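Local coordinates for protein enoyl-CoA hydratase (Bacillus halodurans, PDB 3LKE) that probably hydrates the double bond of enoyl-CoA thioesters, or acts on a related acyl-CoA substrate, as a member of the crotonase superfamily, at residues 52-57 and 118-123. Numbering follows the deposited sequence.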
# COMPACT_ATOMS: atom_id res chain seq x y z
N ILE A 52 -8.29 0.55 -24.49
CA ILE A 52 -9.10 -0.64 -24.63
C ILE A 52 -10.21 -0.55 -23.60
O ILE A 52 -9.95 -0.38 -22.41
CB ILE A 52 -8.28 -1.91 -24.38
CG1 ILE A 52 -7.21 -2.08 -25.47
CG2 ILE A 52 -9.18 -3.13 -24.37
CD1 ILE A 52 -6.26 -3.20 -25.22
N ILE A 53 -11.45 -0.65 -24.07
CA ILE A 53 -12.63 -0.55 -23.22
C ILE A 53 -13.32 -1.90 -23.13
O ILE A 53 -13.64 -2.49 -24.17
CB ILE A 53 -13.65 0.46 -23.81
CG1 ILE A 53 -13.01 1.84 -23.96
CG2 ILE A 53 -14.90 0.54 -22.94
CD1 ILE A 53 -12.63 2.48 -22.64
N LEU A 54 -13.54 -2.41 -21.92
CA LEU A 54 -14.24 -3.69 -21.74
C LEU A 54 -15.64 -3.41 -21.23
O LEU A 54 -15.82 -2.60 -20.31
CB LEU A 54 -13.47 -4.59 -20.75
CG LEU A 54 -12.11 -5.06 -21.28
CD1 LEU A 54 -11.02 -4.55 -20.35
CD2 LEU A 54 -12.06 -6.56 -21.40
N GLN A 55 -16.64 -4.03 -21.85
CA GLN A 55 -18.03 -3.72 -21.53
C GLN A 55 -18.94 -4.91 -21.82
O GLN A 55 -18.50 -5.91 -22.37
CB GLN A 55 -18.50 -2.50 -22.35
CG GLN A 55 -18.43 -2.71 -23.85
CD GLN A 55 -18.75 -1.43 -24.63
OE1 GLN A 55 -18.89 -0.35 -24.05
NE2 GLN A 55 -18.87 -1.56 -25.94
N SER A 56 -20.21 -4.77 -21.44
CA SER A 56 -21.22 -5.79 -21.67
C SER A 56 -22.31 -5.19 -22.54
O SER A 56 -22.68 -4.02 -22.35
CB SER A 56 -21.85 -6.25 -20.35
OG SER A 56 -22.97 -7.11 -20.61
N LYS A 57 -22.83 -5.98 -23.47
CA LYS A 57 -23.89 -5.52 -24.35
C LYS A 57 -25.26 -5.71 -23.72
O LYS A 57 -26.28 -5.31 -24.30
CB LYS A 57 -23.84 -6.25 -25.69
CG LYS A 57 -24.86 -5.74 -26.69
CD LYS A 57 -25.18 -6.75 -27.77
CE LYS A 57 -23.97 -7.05 -28.63
NZ LYS A 57 -24.39 -7.12 -30.06
N ASN A 118 -13.72 -9.55 -10.69
CA ASN A 118 -12.31 -9.52 -10.28
C ASN A 118 -11.31 -9.43 -11.42
O ASN A 118 -10.27 -8.77 -11.28
CB ASN A 118 -11.99 -10.70 -9.36
CG ASN A 118 -12.83 -10.66 -8.10
OD1 ASN A 118 -13.21 -9.59 -7.64
ND2 ASN A 118 -13.10 -11.83 -7.51
N MET A 119 -11.61 -10.07 -12.55
CA MET A 119 -10.76 -9.93 -13.75
C MET A 119 -10.56 -8.46 -14.11
O MET A 119 -9.47 -8.05 -14.52
CB MET A 119 -11.32 -10.73 -14.94
CG MET A 119 -11.01 -12.23 -14.86
SD MET A 119 -11.19 -13.13 -16.43
CE MET A 119 -11.36 -11.71 -17.57
N MET A 120 -11.60 -7.65 -13.93
CA MET A 120 -11.52 -6.25 -14.33
C MET A 120 -10.67 -5.41 -13.37
O MET A 120 -10.37 -4.26 -13.67
CB MET A 120 -12.92 -5.63 -14.51
CG MET A 120 -13.78 -6.34 -15.58
SD MET A 120 -13.05 -6.37 -17.24
CE MET A 120 -12.59 -8.08 -17.39
N LEU A 121 -10.29 -5.98 -12.23
CA LEU A 121 -9.41 -5.27 -11.31
C LEU A 121 -8.03 -5.04 -11.90
O LEU A 121 -7.26 -4.21 -11.39
CB LEU A 121 -9.33 -6.00 -9.97
CG LEU A 121 -10.64 -6.04 -9.19
CD1 LEU A 121 -10.48 -6.91 -7.93
CD2 LEU A 121 -11.06 -4.63 -8.81
N ALA A 122 -7.73 -5.75 -12.99
CA ALA A 122 -6.48 -5.53 -13.72
C ALA A 122 -6.48 -4.24 -14.55
O ALA A 122 -5.44 -3.81 -15.02
CB ALA A 122 -6.18 -6.71 -14.60
N CYS A 123 -7.66 -3.65 -14.73
CA CYS A 123 -7.78 -2.47 -15.59
C CYS A 123 -7.28 -1.22 -14.88
O CYS A 123 -7.23 -1.16 -13.65
CB CYS A 123 -9.23 -2.22 -16.02
SG CYS A 123 -9.89 -3.46 -17.13
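With CG set beside the backbone N and anti to the carbonyl carbon (chi1 -67°), the side chain of L54 leaves its strand toward two sulfur atoms, those of M120 and C123. M120 has the same first torsion; a bend at chi2 (-59°) then brings SD up to the leucine, and a further bend at chi3 turns CE so that SD remains the nearer atom. SD lies 4.0 Å from L54 CB and 4.1 Å from L54 CD1, with the two side chains crossing at a slant. The tighter touch is made by C123, whose SG approaches L54 CD1 to 3.6 Å. One branch of the leucine thus meets both sulfurs, while its CB meets the methionine alone. No hydrogen bond links the segments; the contact rests on dispersion between methyl or methylene carbons and polarisable sulfur. The two backbones stay well apart, the nearest CA atoms being those of L54 and M120 at 8.3 Å.

In the crotonase fold, built on a spiral of beta-beta-alpha repeats, strand 51-56 of the central sheet here meets the 3-10 turn 119-122 and the residue directly after it, on the way from helix 115-118 into strand 125-129. M120 and C123 lie three residues apart, about one 3-10 turn, so both have CB toward the strand; a backbone hydrogen bond from C123 N to M120 O (3.0 Å) closes the turn between them. Each residue suits its position: a branched leucine offers a broad apolar surface from a buried position on the strand, methionine's long flexible chain carries SD across to it, and cysteine's short side chain suffices to bring SG against CD1. M120 also packs on A106 of the adjacent strand 103-108 and on F62, while C123 touches I97 of helix 81-98.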